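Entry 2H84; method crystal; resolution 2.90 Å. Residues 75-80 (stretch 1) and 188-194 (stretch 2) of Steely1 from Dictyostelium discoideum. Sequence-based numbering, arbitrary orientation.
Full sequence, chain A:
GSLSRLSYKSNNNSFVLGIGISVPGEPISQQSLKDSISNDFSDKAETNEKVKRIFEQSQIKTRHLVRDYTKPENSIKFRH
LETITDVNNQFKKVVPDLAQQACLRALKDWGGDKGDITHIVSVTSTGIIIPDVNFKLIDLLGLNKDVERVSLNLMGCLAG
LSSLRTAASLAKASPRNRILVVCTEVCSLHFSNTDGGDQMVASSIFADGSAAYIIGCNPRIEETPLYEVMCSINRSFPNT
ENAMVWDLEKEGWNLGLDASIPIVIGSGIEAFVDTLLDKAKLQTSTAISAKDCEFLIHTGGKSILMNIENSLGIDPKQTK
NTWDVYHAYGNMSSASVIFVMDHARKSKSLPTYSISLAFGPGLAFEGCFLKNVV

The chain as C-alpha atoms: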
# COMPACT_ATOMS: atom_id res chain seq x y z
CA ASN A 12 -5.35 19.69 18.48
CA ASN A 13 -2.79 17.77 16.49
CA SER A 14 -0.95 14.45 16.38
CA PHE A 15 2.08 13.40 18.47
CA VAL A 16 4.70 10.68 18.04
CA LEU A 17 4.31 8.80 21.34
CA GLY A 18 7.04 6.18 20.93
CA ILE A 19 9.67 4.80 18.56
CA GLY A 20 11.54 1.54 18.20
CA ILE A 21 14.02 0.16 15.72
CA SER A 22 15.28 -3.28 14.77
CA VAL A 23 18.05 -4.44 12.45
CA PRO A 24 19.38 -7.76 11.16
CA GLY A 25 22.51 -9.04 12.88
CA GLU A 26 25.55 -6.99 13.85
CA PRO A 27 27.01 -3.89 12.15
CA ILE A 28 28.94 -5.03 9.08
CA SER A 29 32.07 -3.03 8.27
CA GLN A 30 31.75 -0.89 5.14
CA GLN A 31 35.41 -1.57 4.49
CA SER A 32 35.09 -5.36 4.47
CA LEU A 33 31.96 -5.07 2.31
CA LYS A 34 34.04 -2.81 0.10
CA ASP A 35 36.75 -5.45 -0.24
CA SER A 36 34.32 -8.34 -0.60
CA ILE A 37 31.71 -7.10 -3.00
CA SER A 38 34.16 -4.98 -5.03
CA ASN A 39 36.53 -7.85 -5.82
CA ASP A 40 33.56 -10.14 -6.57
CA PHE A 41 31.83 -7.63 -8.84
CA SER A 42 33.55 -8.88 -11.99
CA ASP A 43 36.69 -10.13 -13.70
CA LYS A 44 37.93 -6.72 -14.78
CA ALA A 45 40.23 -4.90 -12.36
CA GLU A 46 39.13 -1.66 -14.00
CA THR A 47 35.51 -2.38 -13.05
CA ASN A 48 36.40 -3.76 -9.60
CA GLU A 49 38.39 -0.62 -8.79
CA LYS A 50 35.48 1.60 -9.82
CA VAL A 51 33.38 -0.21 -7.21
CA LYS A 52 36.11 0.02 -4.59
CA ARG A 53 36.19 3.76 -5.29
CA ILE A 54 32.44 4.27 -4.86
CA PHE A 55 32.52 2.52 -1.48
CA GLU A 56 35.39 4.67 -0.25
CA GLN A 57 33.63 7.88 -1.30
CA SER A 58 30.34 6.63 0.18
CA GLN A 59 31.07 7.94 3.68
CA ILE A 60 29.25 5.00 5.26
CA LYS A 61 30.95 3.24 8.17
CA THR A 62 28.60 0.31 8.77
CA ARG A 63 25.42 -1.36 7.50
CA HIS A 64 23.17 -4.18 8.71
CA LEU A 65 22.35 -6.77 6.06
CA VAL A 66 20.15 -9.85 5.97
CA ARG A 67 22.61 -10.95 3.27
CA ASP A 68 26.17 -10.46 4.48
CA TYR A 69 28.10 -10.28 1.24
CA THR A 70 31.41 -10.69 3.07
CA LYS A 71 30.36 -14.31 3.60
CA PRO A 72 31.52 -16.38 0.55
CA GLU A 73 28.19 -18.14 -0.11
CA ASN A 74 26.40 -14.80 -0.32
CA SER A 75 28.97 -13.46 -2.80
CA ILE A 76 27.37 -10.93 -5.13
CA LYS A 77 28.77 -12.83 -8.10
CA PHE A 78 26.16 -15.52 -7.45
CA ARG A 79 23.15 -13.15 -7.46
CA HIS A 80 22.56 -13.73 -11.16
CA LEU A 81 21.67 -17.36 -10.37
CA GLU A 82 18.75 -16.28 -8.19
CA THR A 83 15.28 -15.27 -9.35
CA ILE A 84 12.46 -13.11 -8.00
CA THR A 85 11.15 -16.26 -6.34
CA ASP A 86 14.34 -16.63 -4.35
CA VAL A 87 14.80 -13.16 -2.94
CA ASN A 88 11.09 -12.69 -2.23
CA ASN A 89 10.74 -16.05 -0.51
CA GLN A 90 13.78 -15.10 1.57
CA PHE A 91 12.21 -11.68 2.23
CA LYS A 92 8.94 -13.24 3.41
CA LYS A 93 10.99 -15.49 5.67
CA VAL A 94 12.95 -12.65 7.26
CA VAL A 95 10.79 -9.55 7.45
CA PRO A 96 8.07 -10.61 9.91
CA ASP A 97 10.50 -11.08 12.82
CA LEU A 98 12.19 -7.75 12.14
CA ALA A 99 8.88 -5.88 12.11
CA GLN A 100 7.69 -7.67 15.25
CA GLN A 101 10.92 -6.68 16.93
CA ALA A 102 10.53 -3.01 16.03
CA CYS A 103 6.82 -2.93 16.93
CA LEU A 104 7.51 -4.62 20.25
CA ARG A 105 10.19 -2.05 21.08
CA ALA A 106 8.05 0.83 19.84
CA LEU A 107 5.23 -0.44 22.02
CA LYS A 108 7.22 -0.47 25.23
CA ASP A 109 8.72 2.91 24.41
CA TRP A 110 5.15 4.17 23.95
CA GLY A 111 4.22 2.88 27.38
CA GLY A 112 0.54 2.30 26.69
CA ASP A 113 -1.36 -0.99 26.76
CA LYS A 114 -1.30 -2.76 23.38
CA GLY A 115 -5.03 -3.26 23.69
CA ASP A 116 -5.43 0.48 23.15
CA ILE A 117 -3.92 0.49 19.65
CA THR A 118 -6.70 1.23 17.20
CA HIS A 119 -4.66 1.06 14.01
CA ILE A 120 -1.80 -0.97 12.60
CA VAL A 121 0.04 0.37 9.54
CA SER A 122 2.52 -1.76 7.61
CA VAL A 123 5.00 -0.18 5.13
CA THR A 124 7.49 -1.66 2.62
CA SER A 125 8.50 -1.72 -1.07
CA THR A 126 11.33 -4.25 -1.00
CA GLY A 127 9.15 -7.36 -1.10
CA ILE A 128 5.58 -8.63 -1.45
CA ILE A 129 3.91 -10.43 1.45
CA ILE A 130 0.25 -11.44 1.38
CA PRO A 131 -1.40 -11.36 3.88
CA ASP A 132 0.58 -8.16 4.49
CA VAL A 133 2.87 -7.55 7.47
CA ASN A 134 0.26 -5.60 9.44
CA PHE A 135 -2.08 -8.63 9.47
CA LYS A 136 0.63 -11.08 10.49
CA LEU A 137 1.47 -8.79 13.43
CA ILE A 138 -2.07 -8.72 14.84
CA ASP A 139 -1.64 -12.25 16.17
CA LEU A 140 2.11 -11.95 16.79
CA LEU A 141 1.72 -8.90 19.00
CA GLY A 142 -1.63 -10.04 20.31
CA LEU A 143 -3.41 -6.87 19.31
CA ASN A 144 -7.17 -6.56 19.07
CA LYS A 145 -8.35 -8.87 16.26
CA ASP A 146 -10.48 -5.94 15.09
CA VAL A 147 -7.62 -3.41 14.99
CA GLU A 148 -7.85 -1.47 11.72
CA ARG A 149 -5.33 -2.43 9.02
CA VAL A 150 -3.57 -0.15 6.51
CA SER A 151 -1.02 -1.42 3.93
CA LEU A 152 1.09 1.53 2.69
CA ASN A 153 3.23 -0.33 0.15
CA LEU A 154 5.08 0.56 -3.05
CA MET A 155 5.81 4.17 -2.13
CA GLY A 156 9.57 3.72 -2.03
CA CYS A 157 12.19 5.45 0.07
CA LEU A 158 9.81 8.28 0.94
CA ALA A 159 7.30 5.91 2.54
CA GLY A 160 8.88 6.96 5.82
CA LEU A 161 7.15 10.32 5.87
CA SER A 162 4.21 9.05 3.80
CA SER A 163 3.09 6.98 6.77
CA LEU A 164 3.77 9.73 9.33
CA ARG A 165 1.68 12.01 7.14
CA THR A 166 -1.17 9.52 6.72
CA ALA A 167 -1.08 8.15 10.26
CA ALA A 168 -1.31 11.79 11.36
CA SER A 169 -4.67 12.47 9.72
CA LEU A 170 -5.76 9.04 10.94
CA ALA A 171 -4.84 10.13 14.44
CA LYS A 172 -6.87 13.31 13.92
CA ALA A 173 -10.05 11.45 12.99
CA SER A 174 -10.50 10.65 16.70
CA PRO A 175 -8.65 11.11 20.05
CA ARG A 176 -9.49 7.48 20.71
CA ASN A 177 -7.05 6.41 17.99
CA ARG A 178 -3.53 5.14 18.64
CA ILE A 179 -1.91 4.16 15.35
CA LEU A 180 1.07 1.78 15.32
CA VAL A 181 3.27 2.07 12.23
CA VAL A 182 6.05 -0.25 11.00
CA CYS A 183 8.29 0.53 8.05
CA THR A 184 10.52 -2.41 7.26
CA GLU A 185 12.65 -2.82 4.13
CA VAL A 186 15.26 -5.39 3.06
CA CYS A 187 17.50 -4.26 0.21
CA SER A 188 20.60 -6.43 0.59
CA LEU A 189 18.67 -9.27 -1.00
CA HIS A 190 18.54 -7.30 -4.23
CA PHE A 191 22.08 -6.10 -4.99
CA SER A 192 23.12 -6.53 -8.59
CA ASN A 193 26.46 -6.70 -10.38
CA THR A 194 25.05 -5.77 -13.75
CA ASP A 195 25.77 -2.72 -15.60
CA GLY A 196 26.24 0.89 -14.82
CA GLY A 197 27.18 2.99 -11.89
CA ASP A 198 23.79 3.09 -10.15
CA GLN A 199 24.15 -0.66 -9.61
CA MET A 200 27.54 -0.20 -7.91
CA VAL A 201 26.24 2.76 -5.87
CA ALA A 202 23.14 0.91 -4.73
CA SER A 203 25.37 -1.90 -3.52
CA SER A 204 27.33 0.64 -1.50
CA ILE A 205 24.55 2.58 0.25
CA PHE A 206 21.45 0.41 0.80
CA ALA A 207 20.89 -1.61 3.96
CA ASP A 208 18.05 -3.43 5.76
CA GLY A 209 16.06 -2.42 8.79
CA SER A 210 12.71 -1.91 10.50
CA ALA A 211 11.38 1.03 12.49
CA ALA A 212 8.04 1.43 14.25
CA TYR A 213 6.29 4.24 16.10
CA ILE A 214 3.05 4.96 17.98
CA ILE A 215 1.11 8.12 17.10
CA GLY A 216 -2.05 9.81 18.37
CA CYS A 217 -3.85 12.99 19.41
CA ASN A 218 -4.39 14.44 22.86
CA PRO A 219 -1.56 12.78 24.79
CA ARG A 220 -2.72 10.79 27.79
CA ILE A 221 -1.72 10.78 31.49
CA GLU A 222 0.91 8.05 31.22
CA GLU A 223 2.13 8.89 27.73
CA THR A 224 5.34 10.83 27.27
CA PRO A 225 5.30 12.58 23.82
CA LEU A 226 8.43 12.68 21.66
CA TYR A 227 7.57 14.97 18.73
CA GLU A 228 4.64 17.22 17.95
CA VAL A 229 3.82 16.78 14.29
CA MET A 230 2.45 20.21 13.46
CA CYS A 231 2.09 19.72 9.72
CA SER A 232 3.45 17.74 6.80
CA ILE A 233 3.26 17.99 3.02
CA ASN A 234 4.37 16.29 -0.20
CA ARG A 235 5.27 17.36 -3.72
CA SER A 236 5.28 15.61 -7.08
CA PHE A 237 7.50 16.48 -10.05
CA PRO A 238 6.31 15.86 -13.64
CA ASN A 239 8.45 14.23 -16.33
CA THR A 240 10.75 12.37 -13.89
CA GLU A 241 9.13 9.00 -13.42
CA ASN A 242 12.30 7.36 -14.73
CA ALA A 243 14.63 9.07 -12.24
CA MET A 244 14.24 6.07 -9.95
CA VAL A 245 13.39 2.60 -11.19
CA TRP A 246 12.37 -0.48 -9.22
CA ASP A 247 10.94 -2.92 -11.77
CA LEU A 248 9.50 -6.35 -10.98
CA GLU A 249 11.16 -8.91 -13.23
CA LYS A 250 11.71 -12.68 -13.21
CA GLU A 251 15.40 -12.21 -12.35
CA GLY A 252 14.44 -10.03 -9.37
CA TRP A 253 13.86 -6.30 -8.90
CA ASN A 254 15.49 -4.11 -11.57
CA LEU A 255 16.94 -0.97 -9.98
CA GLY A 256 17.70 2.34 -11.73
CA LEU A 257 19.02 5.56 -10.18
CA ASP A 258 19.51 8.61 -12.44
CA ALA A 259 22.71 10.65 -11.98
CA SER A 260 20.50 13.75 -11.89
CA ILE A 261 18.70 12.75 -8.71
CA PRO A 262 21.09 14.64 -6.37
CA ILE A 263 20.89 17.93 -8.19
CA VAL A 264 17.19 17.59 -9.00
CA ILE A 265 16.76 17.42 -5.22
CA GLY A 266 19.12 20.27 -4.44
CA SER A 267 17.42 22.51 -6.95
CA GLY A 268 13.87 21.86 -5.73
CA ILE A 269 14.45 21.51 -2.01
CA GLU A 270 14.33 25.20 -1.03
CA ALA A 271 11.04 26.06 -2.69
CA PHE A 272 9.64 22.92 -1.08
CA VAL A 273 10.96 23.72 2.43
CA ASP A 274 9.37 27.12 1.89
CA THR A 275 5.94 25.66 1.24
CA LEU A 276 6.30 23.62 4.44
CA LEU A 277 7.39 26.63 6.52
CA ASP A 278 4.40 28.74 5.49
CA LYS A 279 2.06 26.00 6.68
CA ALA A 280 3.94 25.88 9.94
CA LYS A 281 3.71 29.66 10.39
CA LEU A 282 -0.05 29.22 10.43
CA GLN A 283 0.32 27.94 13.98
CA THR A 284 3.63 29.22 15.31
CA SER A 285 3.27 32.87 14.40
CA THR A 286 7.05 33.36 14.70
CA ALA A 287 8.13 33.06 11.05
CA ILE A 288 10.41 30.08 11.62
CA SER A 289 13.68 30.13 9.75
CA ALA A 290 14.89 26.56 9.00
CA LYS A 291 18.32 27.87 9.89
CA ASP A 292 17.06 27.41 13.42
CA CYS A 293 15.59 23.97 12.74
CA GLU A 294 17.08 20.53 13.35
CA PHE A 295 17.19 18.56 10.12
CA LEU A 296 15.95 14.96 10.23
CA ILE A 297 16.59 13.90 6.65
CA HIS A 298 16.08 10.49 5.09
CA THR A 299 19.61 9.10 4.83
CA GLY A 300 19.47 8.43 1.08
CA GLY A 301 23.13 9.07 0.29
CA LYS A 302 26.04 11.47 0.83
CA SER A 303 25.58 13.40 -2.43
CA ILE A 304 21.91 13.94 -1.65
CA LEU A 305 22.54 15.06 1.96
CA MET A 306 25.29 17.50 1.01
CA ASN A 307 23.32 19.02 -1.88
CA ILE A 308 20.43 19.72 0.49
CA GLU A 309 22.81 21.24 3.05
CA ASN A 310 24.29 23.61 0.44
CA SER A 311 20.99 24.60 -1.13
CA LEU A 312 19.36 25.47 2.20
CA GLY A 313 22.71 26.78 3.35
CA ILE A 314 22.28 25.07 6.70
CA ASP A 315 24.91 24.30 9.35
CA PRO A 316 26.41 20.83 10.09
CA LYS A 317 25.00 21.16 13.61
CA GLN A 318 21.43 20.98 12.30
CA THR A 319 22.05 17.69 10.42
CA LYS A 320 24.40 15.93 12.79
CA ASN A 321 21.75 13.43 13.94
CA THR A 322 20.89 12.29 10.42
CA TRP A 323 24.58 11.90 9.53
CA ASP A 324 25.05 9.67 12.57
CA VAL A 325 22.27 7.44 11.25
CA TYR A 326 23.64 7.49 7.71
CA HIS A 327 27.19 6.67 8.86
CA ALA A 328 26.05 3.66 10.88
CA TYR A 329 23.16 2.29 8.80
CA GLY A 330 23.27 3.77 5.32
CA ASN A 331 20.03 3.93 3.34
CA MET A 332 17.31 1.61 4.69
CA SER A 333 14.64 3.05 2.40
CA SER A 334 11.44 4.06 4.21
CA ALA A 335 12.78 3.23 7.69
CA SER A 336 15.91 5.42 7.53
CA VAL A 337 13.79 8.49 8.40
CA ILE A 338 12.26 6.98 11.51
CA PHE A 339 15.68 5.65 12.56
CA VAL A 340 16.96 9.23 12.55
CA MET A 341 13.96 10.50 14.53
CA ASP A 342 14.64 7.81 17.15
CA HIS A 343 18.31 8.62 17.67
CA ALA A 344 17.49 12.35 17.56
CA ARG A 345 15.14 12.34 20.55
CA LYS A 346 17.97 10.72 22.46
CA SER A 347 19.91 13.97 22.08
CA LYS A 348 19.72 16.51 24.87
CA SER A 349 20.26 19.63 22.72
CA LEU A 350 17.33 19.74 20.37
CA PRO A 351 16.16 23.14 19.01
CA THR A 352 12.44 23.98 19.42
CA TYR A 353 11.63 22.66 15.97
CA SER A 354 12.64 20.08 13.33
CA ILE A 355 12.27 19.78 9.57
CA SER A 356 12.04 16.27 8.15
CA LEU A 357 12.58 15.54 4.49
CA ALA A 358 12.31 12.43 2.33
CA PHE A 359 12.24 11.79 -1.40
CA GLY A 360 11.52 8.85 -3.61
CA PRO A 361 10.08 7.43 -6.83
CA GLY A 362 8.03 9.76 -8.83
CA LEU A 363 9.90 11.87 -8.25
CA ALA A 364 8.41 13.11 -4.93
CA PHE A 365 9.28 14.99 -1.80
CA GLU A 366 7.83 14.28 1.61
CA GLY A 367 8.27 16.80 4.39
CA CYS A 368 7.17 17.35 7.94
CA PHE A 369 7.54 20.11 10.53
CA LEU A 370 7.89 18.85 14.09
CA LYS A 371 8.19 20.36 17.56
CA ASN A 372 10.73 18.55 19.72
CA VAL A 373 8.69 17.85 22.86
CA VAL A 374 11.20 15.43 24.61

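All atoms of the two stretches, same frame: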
# COMPACT_ATOMS: atom_id res chain seq x y z
N SER A 75 28.24 -14.29 -1.84
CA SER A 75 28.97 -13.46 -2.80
C SER A 75 28.00 -12.86 -3.78
O SER A 75 27.04 -13.52 -4.18
CB SER A 75 30.00 -14.28 -3.56
OG SER A 75 30.65 -13.47 -4.52
N ILE A 76 28.25 -11.62 -4.19
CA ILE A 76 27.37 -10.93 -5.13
C ILE A 76 27.48 -11.52 -6.53
O ILE A 76 26.58 -11.36 -7.35
CB ILE A 76 27.70 -9.42 -5.18
CG1 ILE A 76 26.59 -8.64 -5.88
CG2 ILE A 76 29.01 -9.21 -5.90
CD1 ILE A 76 26.71 -7.15 -5.70
N LYS A 77 28.57 -12.23 -6.79
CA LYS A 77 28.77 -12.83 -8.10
C LYS A 77 27.86 -14.03 -8.34
O LYS A 77 27.88 -14.61 -9.42
CB LYS A 77 30.23 -13.27 -8.31
CG LYS A 77 30.66 -14.43 -7.43
CD LYS A 77 31.88 -15.12 -8.00
CE LYS A 77 33.09 -14.99 -7.10
NZ LYS A 77 33.84 -16.28 -6.98
N PHE A 78 27.08 -14.39 -7.33
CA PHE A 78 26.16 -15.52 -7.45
C PHE A 78 24.71 -15.04 -7.64
O PHE A 78 23.84 -15.81 -8.04
CB PHE A 78 26.25 -16.39 -6.20
CG PHE A 78 27.58 -17.09 -6.05
CD1 PHE A 78 28.10 -17.32 -4.79
CD2 PHE A 78 28.29 -17.52 -7.17
CE1 PHE A 78 29.32 -17.97 -4.64
CE2 PHE A 78 29.52 -18.17 -7.03
CZ PHE A 78 30.03 -18.39 -5.76
N ARG A 79 24.48 -13.75 -7.35
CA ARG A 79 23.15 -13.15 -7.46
C ARG A 79 22.44 -13.41 -8.78
O ARG A 79 21.21 -13.54 -8.81
CB ARG A 79 23.22 -11.64 -7.24
CG ARG A 79 23.49 -11.26 -5.79
CD ARG A 79 22.26 -10.71 -5.06
NE ARG A 79 21.02 -11.41 -5.40
CZ ARG A 79 20.06 -10.87 -6.14
NH1 ARG A 79 20.19 -9.63 -6.59
NH2 ARG A 79 18.98 -11.57 -6.43
N HIS A 80 23.19 -13.49 -9.87
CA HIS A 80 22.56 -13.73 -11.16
C HIS A 80 21.90 -15.09 -11.27
O HIS A 80 21.06 -15.30 -12.15
CB HIS A 80 23.58 -13.55 -12.30
CG HIS A 80 24.55 -14.67 -12.43
ND1 HIS A 80 25.52 -14.93 -11.49
CD2 HIS A 80 24.69 -15.61 -13.40
CE1 HIS A 80 26.22 -15.99 -11.88
NE2 HIS A 80 25.74 -16.42 -13.03
N SER A 188 19.43 -5.59 0.84
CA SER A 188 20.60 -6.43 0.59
C SER A 188 20.30 -7.63 -0.27
O SER A 188 21.17 -8.12 -0.99
CB SER A 188 21.21 -6.88 1.92
OG SER A 188 20.26 -7.58 2.70
N LEU A 189 19.06 -8.11 -0.21
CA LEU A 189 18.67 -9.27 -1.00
C LEU A 189 18.69 -8.96 -2.49
O LEU A 189 18.79 -9.87 -3.31
CB LEU A 189 17.25 -9.69 -0.64
CG LEU A 189 17.07 -10.31 0.74
CD1 LEU A 189 15.59 -10.59 0.98
CD2 LEU A 189 17.89 -11.58 0.81
N HIS A 190 18.63 -7.68 -2.83
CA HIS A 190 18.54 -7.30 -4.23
C HIS A 190 19.74 -6.70 -4.94
O HIS A 190 19.60 -6.29 -6.09
CB HIS A 190 17.34 -6.37 -4.39
CG HIS A 190 16.12 -6.85 -3.66
ND1 HIS A 190 15.46 -8.01 -3.99
CD2 HIS A 190 15.45 -6.32 -2.61
CE1 HIS A 190 14.44 -8.19 -3.18
NE2 HIS A 190 14.41 -7.17 -2.33
N PHE A 191 20.91 -6.66 -4.31
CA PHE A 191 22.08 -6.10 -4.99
C PHE A 191 22.34 -6.77 -6.33
O PHE A 191 22.11 -7.96 -6.50
CB PHE A 191 23.33 -6.24 -4.12
CG PHE A 191 23.27 -5.44 -2.86
CD1 PHE A 191 22.26 -4.51 -2.64
CD2 PHE A 191 24.25 -5.60 -1.88
CE1 PHE A 191 22.21 -3.76 -1.47
CE2 PHE A 191 24.21 -4.86 -0.69
CZ PHE A 191 23.18 -3.93 -0.49
N SER A 192 22.84 -6.00 -7.28
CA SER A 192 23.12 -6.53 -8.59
C SER A 192 24.50 -6.14 -9.09
O SER A 192 24.99 -5.07 -8.76
CB SER A 192 22.08 -6.03 -9.56
OG SER A 192 22.47 -6.43 -10.85
N ASN A 193 25.15 -7.02 -9.84
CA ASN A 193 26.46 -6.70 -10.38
C ASN A 193 26.30 -6.58 -11.88
O ASN A 193 27.10 -7.12 -12.63
CB ASN A 193 27.49 -7.81 -10.07
CG ASN A 193 27.12 -9.14 -10.70
OD1 ASN A 193 27.95 -10.04 -10.82
ND2 ASN A 193 25.85 -9.27 -11.11
N THR A 194 25.25 -5.90 -12.32
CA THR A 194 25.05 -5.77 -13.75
C THR A 194 25.67 -4.52 -14.29
O THR A 194 26.81 -4.15 -13.90
CB THR A 194 23.54 -5.86 -14.13
OG1 THR A 194 22.82 -4.65 -13.80
CG2 THR A 194 22.95 -6.93 -13.32

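The contact between residues 75-80 and 188-194 joins two pieces of chain more than a hundred residues apart in sequence, and it is small: about 330 Å² of surface is buried, both sides summed. No strand pairing links them. The backbones come nearest at two places, where the CA atoms of Arg 79 and Ser 192 lie 6.7 Å apart and those of Ile 76 and Asn 193 lie 6.8 Å apart. Such spacing leaves room for side chains between the chains, and three of them, Arg 79, Ile 76 and Asn 193, cover the most surface.

Stretch 1 presents its side chains in an orderly way because its backbone turns tightly. Phe 78 N donates to Ser 75 O at 3.3 Å, and Arg 79 N donates to Ile 76 O at 3.2 Å, each bond reaching back three residues. The turn brings Ile 76 and Arg 79 round to the same side, so that both CA-to-CB bonds point toward stretch 2, while those of Lys 77 and Phe 78 point away. The hydroxyl of Ser 75 adds a weak bond at the start of the turn, accepting from Lys 77 N at 3.3 Å to Ser 75 OG.

Arg 79 makes the one hydrogen bond across the contact. Its NH1 donates to Phe 191 O over a short 2.5 Å, with an angle of 159° at the hydrogen; at 2.90 Å resolution the exact length should be read with some caution. The carbonyl oxygen lies at the edge of the guanidinium, near its plane, where the N-H groups point. Leu 189 O is placed differently: it sits over one face, 3.3 Å from Arg 79 CZ, and although Arg 79 NE is only 3.4 Å away, the angle is too poor for a hydrogen bond. Arginine suits this buried position because a long side chain can carry a planar group with several N-H donors across the gap to a backbone carbonyl, here Phe 191 O. Its NE and NH2 hydrogen-bond just outside the stretches, so all three guanidinium nitrogens have hydrogen-bond partners.

Ile 76 supplies the apolar part of the contact. With chi1 and chi2 both t, its side chain is extended, and CD1 reaches to 3.8 Å from Phe 191 CB, a van der Waals contact between hydrocarbon groups. Phe 191 meets stretch 1 through its backbone oxygen, bonded to Arg 79, and its CB, packed on Ile 76; its ring leads away.

Asn 193 covers the other end. Its CA-to-CB bond points toward stretch 1, and its CB lies 4.4 Å from Ile 76 CG1. Its OD1 is 4.0 Å from both Ile 76 O and Lys 77 CA; two carbonyl oxygens have no proton to share, so these are packing contacts only. A short amide side chain fits here, filling space beside the turn at a partly exposed site where its polar end need not be wholly buried.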